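Local coordinates for glycosylation Associate Protein 1 (Streptococcus agalactiae serotype V, PDB 6OYC) that probably acts with its partners Gap2 and Gap3 in the glycosylation and accessory Sec-dependent export of a streptococcal surface glycoprotein, at residues 51-56 with 239-244; 232-237 with 266-271. One frame throughout, in Å; residues are numbered along the deposited sequence.

Contact 1 (51-56 with 239-244); sequences VVLNYM and NAFIVG
Leu53 and Ile242 meet tip to tip, the CD1 methyl of Leu53 lying 3.8 Å from CD1 of Ile242. The same leucine methyl also reaches the ring of Phe241, with Leu53 CD1 3.9 Å from Phe241 CE1 and 4.0 Å from Phe241 CZ. The two side chains come from opposite directions, and the methyl arrives at the ring's edge, close to its plane. One branch of one residue therefore carries the whole apolar contact, and the surface buried between 51-56 and 239-244 is small, 89 Å².

The torsions account for this reach. Leu53 is extended beyond CB, with CD1 anti to CA (chi2 -175°), and Ile242 stretches its CG1 arm in the same way (chi2 175°), which brings the two terminal methyls together although the alpha carbons of these residues are 10.7 Å apart.

In the fold, Leu53 immediately follows strand 48-52 of the seven-stranded parallel sheet, whereas Phe241 and Ile242 belong to the short helix 239-242 that comes after strand 229-233. Strand 2-5 lies between these two strands, and its Ile5 touches both Val51 and Ile242. Helix 208-223 adds further packing through Tyr216 against Ile242 and Arg213 against Phe241.

Backbone hydrogen bonding shapes the helical segment itself: Val243 N donates to Asn239 O at 2.7 Å, while the bond from Ile242 N to the same oxygen is weak. Beyond the strand end, polar groups tie the other segment down, Asn54 ND2 to Tyr16 O and Tyr55 OH to Ser155 and Ser156.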
ATOM      1  N   VAL A  51      15.745   1.167   5.653  1.00 29.71           N
ATOM      2  CA  VAL A  51      16.585   2.226   5.096  1.00 33.52           C
ATOM      3  C   VAL A  51      15.750   2.909   4.020  1.00 32.77           C
ATOM      4  O   VAL A  51      15.603   2.379   2.909  1.00 31.00           O
ATOM      5  CB  VAL A  51      17.909   1.694   4.521  1.00 35.72           C
ATOM      6  CG1 VAL A  51      18.731   2.827   3.945  1.00 30.82           C
ATOM      7  CG2 VAL A  51      18.718   0.902   5.579  1.00 34.00           C
ATOM      8  N   VAL A  52      15.229   4.094   4.335  1.00 30.23           N
ATOM      9  CA  VAL A  52      14.217   4.764   3.518  1.00 32.33           C
ATOM     10  C   VAL A  52      14.894   5.875   2.736  1.00 29.45           C
ATOM     11  O   VAL A  52      15.452   6.807   3.327  1.00 31.13           O
ATOM     12  CB  VAL A  52      13.074   5.321   4.385  1.00 29.78           C
ATOM     13  CG1 VAL A  52      12.069   6.100   3.524  1.00 27.45           C
ATOM     14  CG2 VAL A  52      12.385   4.180   5.121  1.00 29.73           C
ATOM     15  N   LEU A  53      14.820   5.800   1.410  1.00 30.21           N
ATOM     16  CA  LEU A  53      15.597   6.717   0.585  1.00 28.85           C
ATOM     17  C   LEU A  53      14.820   7.951   0.161  1.00 30.03           C
ATOM     18  O   LEU A  53      15.435   8.988  -0.090  1.00 28.19           O
ATOM     19  CB  LEU A  53      16.119   6.003  -0.660  1.00 25.31           C
ATOM     20  CG  LEU A  53      17.107   4.860  -0.438  1.00 31.14           C
ATOM     21  CD1 LEU A  53      17.628   4.339  -1.789  1.00 32.46           C
ATOM     22  CD2 LEU A  53      18.263   5.280   0.438  1.00 26.92           C
ATOM     23  N   ASN A  54      13.493   7.875   0.067  1.00 28.69           N
ATOM     24  CA  ASN A  54      12.700   8.998  -0.411  1.00 28.33           C
ATOM     25  C   ASN A  54      12.136   9.795   0.754  1.00 28.29           C
ATOM     26  O   ASN A  54      12.162   9.371   1.908  1.00 29.16           O
ATOM     27  CB  ASN A  54      11.562   8.522  -1.320  1.00 30.66           C
ATOM     28  CG  ASN A  54      10.608   7.570  -0.617  1.00 28.82           C
ATOM     29  OD1 ASN A  54      11.026   6.585  -0.012  1.00 29.51           O
ATOM     30  ND2 ASN A  54       9.323   7.864  -0.693  1.00 32.19           N
ATOM     31  N   TYR A  55      11.621  10.974   0.421  1.00 27.69           N
ATOM     32  CA  TYR A  55      11.025  11.885   1.396  1.00 28.04           C
ATOM     33  C   TYR A  55       9.721  11.289   1.950  1.00 30.00           C
ATOM     34  O   TYR A  55       8.785  11.009   1.189  1.00 27.40           O
ATOM     35  CB  TYR A  55      10.781  13.223   0.697  1.00 26.74           C
ATOM     36  CG  TYR A  55      10.178  14.342   1.516  1.00 29.19           C
ATOM     37  CD1 TYR A  55      10.759  14.759   2.714  1.00 28.88           C
ATOM     38  CD2 TYR A  55       9.033  14.998   1.080  1.00 28.06           C
ATOM     39  CE1 TYR A  55      10.216  15.792   3.446  1.00 26.33           C
ATOM     40  CE2 TYR A  55       8.492  16.039   1.792  1.00 26.73           C
ATOM     41  CZ  TYR A  55       9.080  16.425   2.977  1.00 28.52           C
ATOM     42  OH  TYR A  55       8.539  17.454   3.695  1.00 30.04           O
ATOM     43  N   MET A  56       9.645  11.079   3.262  1.00 27.40           N
ATOM     44  CA  MET A  56       8.485  10.411   3.868  1.00 32.09           C
ATOM     45  C   MET A  56       8.046  11.110   5.156  1.00 29.15           C
ATOM     46  O   MET A  56       8.196  10.574   6.261  1.00 29.42           O
ATOM     47  CB  MET A  56       8.808   8.935   4.126  1.00 32.10           C
ATOM     48  CG  MET A  56       8.870   8.096   2.856  1.00 32.87           C
ATOM     49  SD  MET A  56       7.192   7.836   2.263  1.00 38.92           S
ATOM     50  CE  MET A  56       6.794   6.294   3.106  1.00 31.06           C
ATOM     51  N   ASN A 239      18.495   0.445  -8.108  1.00 33.12           N
ATOM     52  CA  ASN A 239      19.358  -0.726  -8.191  1.00 33.79           C
ATOM     53  C   ASN A 239      20.803  -0.346  -8.491  1.00 38.07           C
ATOM     54  O   ASN A 239      21.731  -0.955  -7.951  1.00 40.61           O
ATOM     55  CB  ASN A 239      18.849  -1.673  -9.272  1.00 32.40           C
ATOM     56  CG  ASN A 239      17.676  -2.489  -8.822  1.00 35.58           C
ATOM     57  OD1 ASN A 239      17.332  -2.518  -7.636  1.00 34.76           O
ATOM     58  ND2 ASN A 239      17.032  -3.161  -9.775  1.00 34.68           N
ATOM     59  N   ALA A 240      21.012   0.664  -9.341  1.00 33.03           N
ATOM     60  CA  ALA A 240      22.351   0.927  -9.848  1.00 37.98           C
ATOM     61  C   ALA A 240      23.282   1.412  -8.742  1.00 42.20           C
ATOM     62  O   ALA A 240      24.437   0.970  -8.663  1.00 48.59           O
ATOM     63  CB  ALA A 240      22.308   1.932 -11.002  1.00 29.81           C
ATOM     64  N   PHE A 241      22.812   2.289  -7.860  1.00 38.32           N
ATOM     65  CA  PHE A 241      23.714   2.723  -6.798  1.00 43.32           C
ATOM     66  C   PHE A 241      23.598   1.896  -5.522  1.00 42.75           C
ATOM     67  O   PHE A 241      24.437   2.050  -4.635  1.00 45.66           O
ATOM     68  CB  PHE A 241      23.537   4.224  -6.484  1.00 36.34           C
ATOM     69  CG  PHE A 241      22.164   4.611  -5.988  1.00 34.73           C
ATOM     70  CD1 PHE A 241      21.848   4.540  -4.639  1.00 35.22           C
ATOM     71  CD2 PHE A 241      21.216   5.093  -6.863  1.00 32.00           C
ATOM     72  CE1 PHE A 241      20.607   4.929  -4.173  1.00 32.97           C
ATOM     73  CE2 PHE A 241      19.964   5.479  -6.409  1.00 37.44           C
ATOM     74  CZ  PHE A 241      19.659   5.396  -5.056  1.00 34.44           C
ATOM     75  N   ILE A 242      22.621   1.009  -5.399  1.00 40.84           N
ATOM     76  CA  ILE A 242      22.552   0.112  -4.247  1.00 41.17           C
ATOM     77  C   ILE A 242      23.220  -1.218  -4.545  1.00 44.95           C
ATOM     78  O   ILE A 242      24.018  -1.714  -3.751  1.00 46.24           O
ATOM     79  CB  ILE A 242      21.089  -0.099  -3.796  1.00 44.00           C
ATOM     80  CG1 ILE A 242      20.490   1.186  -3.235  1.00 39.36           C
ATOM     81  CG2 ILE A 242      21.017  -1.182  -2.725  1.00 39.03           C
ATOM     82  CD1 ILE A 242      19.024   1.001  -2.900  1.00 40.73           C
ATOM     83  N   VAL A 243      22.889  -1.818  -5.684  1.00 45.96           N
ATOM     84  CA  VAL A 243      23.410  -3.133  -6.028  1.00 49.64           C
ATOM     85  C   VAL A 243      24.764  -3.020  -6.720  1.00 58.70           C
ATOM     86  O   VAL A 243      25.659  -3.829  -6.478  1.00 60.51           O
ATOM     87  CB  VAL A 243      22.382  -3.894  -6.891  1.00 45.31           C
ATOM     88  CG1 VAL A 243      22.881  -5.279  -7.227  1.00 45.50           C
ATOM     89  CG2 VAL A 243      21.055  -3.993  -6.163  1.00 43.82           C
ATOM     90  N   GLY A 244      24.952  -2.009  -7.572  1.00 57.33           N
ATOM     91  CA  GLY A 244      26.245  -1.840  -8.218  1.00 65.34           C
ATOM     92  C   GLY A 244      27.373  -1.629  -7.224  1.00 68.52           C
ATOM     93  O   GLY A 244      28.504  -2.064  -7.450  1.00 73.48           O
TER

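Contact 2 (232-237 with 266-271); sequences VSFNQV and LEDYSS. With SO4 (sulfate ion), chain J.
The loop leaving the C-terminal end of strand 229-233 packs here against the N-cap of helix 269-273, where Phe234 meets Asp268 and Ser271. The ring reaches Asp268 with its far end, Phe234 CZ lying 3.9 Å from Asp268 OD2, and the ring and carboxylate planes are 72° apart. Ser271 is approached more loosely, its CB being 4.3 Å from Phe234 CE2; both neighbours come to the ring at a slant. Phe234 carries its ring across to the helix start by turning CG away from its own N (chi1 -173°), although its CB does not point straight there.

The carboxylate is held by its own segment. Ser271 N donates to Asp268 OD1 at 3.0 Å, the capping bond of the helix, and Ser271 OG donates to Asp268 OD2 at 2.6 Å. Both donors sit above the carboxylate plane, and because each oxygen has its own bond, the rotation of the group is probably restricted.

Strand 229-233 and the following strand 250-255 are neighbours in the parallel sheet of what is consistent with a GT-B-like fold, and the loop after the first of them lies at a bound sulfate, probably acquired from the crystallisation liquor. Gln236 N donates to SO4 O1 at 2.8 Å, and the same oxygen lies at the edge of the Phe234 ring, 3.7 Å from Phe234 CD1. Asn260 ND2, Asn261 N and Asn264 ND2 supply further hydrogen bonds to the anion. An Asx turn shapes this loop: Val237 N donates to Asn235 OD1 at 3.1 Å in a nearly straight bond (172°).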
ATOM      1  N   VAL A 232      17.074  -5.817  -0.778  1.00 33.35           N
ATOM      2  CA  VAL A 232      16.729  -4.709  -1.656  1.00 31.31           C
ATOM      3  C   VAL A 232      15.423  -5.023  -2.369  1.00 33.67           C
ATOM      4  O   VAL A 232      15.299  -6.045  -3.059  1.00 32.43           O
ATOM      5  CB  VAL A 232      17.837  -4.419  -2.682  1.00 36.73           C
ATOM      6  CG1 VAL A 232      17.404  -3.261  -3.614  1.00 33.12           C
ATOM      7  CG2 VAL A 232      19.148  -4.096  -1.974  1.00 34.65           C
ATOM      8  N   SER A 233      14.459  -4.131  -2.207  1.00 30.83           N
ATOM      9  CA  SER A 233      13.299  -4.084  -3.085  1.00 32.91           C
ATOM     10  C   SER A 233      13.750  -3.787  -4.517  1.00 33.37           C
ATOM     11  O   SER A 233      14.296  -2.712  -4.785  1.00 34.27           O
ATOM     12  CB  SER A 233      12.359  -2.993  -2.572  1.00 29.94           C
ATOM     13  OG  SER A 233      11.026  -3.269  -2.901  1.00 38.38           O
ATOM     14  N   PHE A 234      13.553  -4.733  -5.437  1.00 33.02           N
ATOM     15  CA  PHE A 234      14.062  -4.542  -6.798  1.00 33.37           C
ATOM     16  C   PHE A 234      13.395  -3.339  -7.462  1.00 31.79           C
ATOM     17  O   PHE A 234      12.175  -3.317  -7.635  1.00 36.00           O
ATOM     18  CB  PHE A 234      13.837  -5.797  -7.653  1.00 32.82           C
ATOM     19  CG  PHE A 234      14.497  -5.731  -9.016  1.00 33.69           C
ATOM     20  CD1 PHE A 234      13.966  -4.942 -10.030  1.00 31.67           C
ATOM     21  CD2 PHE A 234      15.643  -6.463  -9.283  1.00 31.52           C
ATOM     22  CE1 PHE A 234      14.567  -4.886 -11.278  1.00 34.20           C
ATOM     23  CE2 PHE A 234      16.246  -6.412 -10.526  1.00 33.22           C
ATOM     24  CZ  PHE A 234      15.706  -5.625 -11.530  1.00 32.56           C
ATOM     25  N   ASN A 235      14.197  -2.363  -7.877  1.00 29.08           N
ATOM     26  CA  ASN A 235      13.663  -1.185  -8.539  1.00 31.05           C
ATOM     27  C   ASN A 235      14.755  -0.530  -9.374  1.00 33.59           C
ATOM     28  O   ASN A 235      15.845  -0.242  -8.860  1.00 36.18           O
ATOM     29  CB  ASN A 235      13.114  -0.195  -7.501  1.00 32.35           C
ATOM     30  CG  ASN A 235      12.079   0.725  -8.083  1.00 31.96           C
ATOM     31  OD1 ASN A 235      12.254   1.253  -9.174  1.00 31.67           O
ATOM     32  ND2 ASN A 235      10.976   0.905  -7.366  1.00 34.29           N
ATOM     33  N   GLN A 236      14.465  -0.268 -10.648  1.00 33.31           N
ATOM     34  CA  GLN A 236      15.463   0.410 -11.472  1.00 36.57           C
ATOM     35  C   GLN A 236      15.782   1.820 -10.982  1.00 33.65           C
ATOM     36  O   GLN A 236      16.851   2.338 -11.303  1.00 32.12           O
ATOM     37  CB  GLN A 236      15.013   0.472 -12.932  1.00 41.33           C
ATOM     38  CG  GLN A 236      13.732   1.242 -13.164  1.00 44.80           C
ATOM     39  CD  GLN A 236      13.249   1.168 -14.616  1.00 54.91           C
ATOM     40  OE1 GLN A 236      12.178   0.619 -14.898  1.00 53.47           O
ATOM     41  NE2 GLN A 236      14.042   1.715 -15.542  1.00 55.58           N
ATOM     42  N   VAL A 237      14.903   2.463 -10.211  1.00 34.44           N
ATOM     43  CA  VAL A 237      15.246   3.810  -9.747  1.00 31.55           C
ATOM     44  C   VAL A 237      16.402   3.789  -8.748  1.00 28.85           C
ATOM     45  O   VAL A 237      17.042   4.824  -8.543  1.00 32.02           O
ATOM     46  CB  VAL A 237      14.021   4.532  -9.142  1.00 32.02           C
ATOM     47  CG1 VAL A 237      12.854   4.557 -10.141  1.00 24.73           C
ATOM     48  CG2 VAL A 237      13.586   3.861  -7.831  1.00 28.56           C
ATOM     49  N   LEU A 266      14.631  -9.709 -15.728  1.00 43.44           N
ATOM     50  CA  LEU A 266      15.440 -10.683 -16.455  1.00 43.81           C
ATOM     51  C   LEU A 266      16.477 -10.040 -17.349  1.00 44.95           C
ATOM     52  O   LEU A 266      17.374 -10.742 -17.822  1.00 50.16           O
ATOM     53  CB  LEU A 266      14.555 -11.575 -17.310  1.00 44.52           C
ATOM     54  CG  LEU A 266      13.557 -12.359 -16.486  1.00 46.98           C
ATOM     55  CD1 LEU A 266      12.362 -12.754 -17.347  1.00 46.13           C
ATOM     56  CD2 LEU A 266      14.290 -13.562 -15.932  1.00 49.65           C
ATOM     57  N   GLU A 267      16.376  -8.741 -17.595  1.00 38.44           N
ATOM     58  CA  GLU A 267      17.344  -8.050 -18.423  1.00 44.22           C
ATOM     59  C   GLU A 267      18.509  -7.487 -17.617  1.00 47.75           C
ATOM     60  O   GLU A 267      19.592  -7.272 -18.180  1.00 43.54           O
ATOM     61  CB  GLU A 267      16.626  -6.939 -19.207  1.00 46.26           C
ATOM     62  CG  GLU A 267      17.447  -5.736 -19.579  1.00 53.02           C
ATOM     63  CD  GLU A 267      16.631  -4.662 -20.293  1.00 58.54           C
ATOM     64  OE1 GLU A 267      15.754  -4.048 -19.635  1.00 54.25           O
ATOM     65  OE2 GLU A 267      16.886  -4.426 -21.505  1.00 53.25           O
ATOM     66  N   ASP A 268      18.325  -7.276 -16.313  1.00 42.28           N
ATOM     67  CA  ASP A 268      19.324  -6.605 -15.483  1.00 42.57           C
ATOM     68  C   ASP A 268      20.314  -7.633 -14.928  1.00 37.81           C
ATOM     69  O   ASP A 268      20.388  -7.889 -13.724  1.00 37.27           O
ATOM     70  CB  ASP A 268      18.639  -5.827 -14.367  1.00 39.06           C
ATOM     71  CG  ASP A 268      19.608  -4.965 -13.575  1.00 42.07           C
ATOM     72  OD1 ASP A 268      20.836  -5.076 -13.793  1.00 44.59           O
ATOM     73  OD2 ASP A 268      19.142  -4.181 -12.718  1.00 42.80           O
ATOM     74  N   TYR A 269      21.079  -8.228 -15.852  1.00 42.39           N
ATOM     75  CA  TYR A 269      22.115  -9.204 -15.496  1.00 41.26           C
ATOM     76  C   TYR A 269      23.023  -8.696 -14.385  1.00 38.66           C
ATOM     77  O   TYR A 269      23.420  -9.460 -13.498  1.00 39.17           O
ATOM     78  CB  TYR A 269      22.988  -9.521 -16.705  1.00 41.77           C
ATOM     79  CG  TYR A 269      22.447 -10.498 -17.731  1.00 45.93           C
ATOM     80  CD1 TYR A 269      22.673 -11.867 -17.609  1.00 45.86           C
ATOM     81  CD2 TYR A 269      21.771 -10.041 -18.863  1.00 48.68           C
ATOM     82  CE1 TYR A 269      22.210 -12.761 -18.569  1.00 45.18           C
ATOM     83  CE2 TYR A 269      21.295 -10.928 -19.825  1.00 51.71           C
ATOM     84  CZ  TYR A 269      21.524 -12.291 -19.673  1.00 51.85           C
ATOM     85  OH  TYR A 269      21.066 -13.185 -20.630  1.00 60.43           O
ATOM     86  N   SER A 270      23.372  -7.405 -14.427  1.00 38.93           N
ATOM     87  CA  SER A 270      24.341  -6.870 -13.476  1.00 43.16           C
ATOM     88  C   SER A 270      23.811  -6.943 -12.052  1.00 41.27           C
ATOM     89  O   SER A 270      24.543  -7.335 -11.133  1.00 36.83           O
ATOM     90  CB  SER A 270      24.708  -5.432 -13.851  1.00 41.76           C
ATOM     91  OG  SER A 270      25.554  -5.408 -14.990  1.00 47.96           O
ATOM     92  N   SER A 271      22.534  -6.590 -11.855  1.00 39.32           N
ATOM     93  CA  SER A 271      21.936  -6.700 -10.527  1.00 37.37           C
ATOM     94  C   SER A 271      21.805  -8.157 -10.100  1.00 35.67           C
ATOM     95  O   SER A 271      22.128  -8.511  -8.960  1.00 36.05           O
ATOM     96  CB  SER A 271      20.569  -6.024 -10.498  1.00 37.85           C
ATOM     97  OG  SER A 271      20.656  -4.620 -10.669  1.00 39.30           O
TER
HETATM   98  S   SO4 J 607      11.465  -2.226 -12.570  1.00 49.78           S
HETATM   99  O1  SO4 J 607      12.326  -1.950 -11.416  1.00 38.34           O
HETATM  100  O2  SO4 J 607      12.239  -2.171 -13.814  1.00 45.38           O
HETATM  101  O3  SO4 J 607      10.878  -3.574 -12.431  1.00 44.78           O
HETATM  102  O4  SO4 J 607      10.362  -1.244 -12.605  1.00 55.63           O

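Overall arrangement
Contacts 1 and 2 have centres 12 Å apart and lie on the same side of the chain's centre, both at the seven-stranded parallel sheet. Their segments alternate along the chain, in the order 51-56, 232-237, 239-244 and 266-271. Strand 229-233 of contact 2 is thus followed directly by helix 239-242 of contact 1, and the two contacts touch: Asn239 ND2 approaches Phe234 CZ to 3.3 Å, and Ile242 CG2 packs on Val232 CG2. The ten-stranded antiparallel sheet falls in the chain between 51-56 and 232-237, so contact 1 joins parts of the parallel-sheet region contributed before and after that insertion, while contact 2 joins two parts that both follow it.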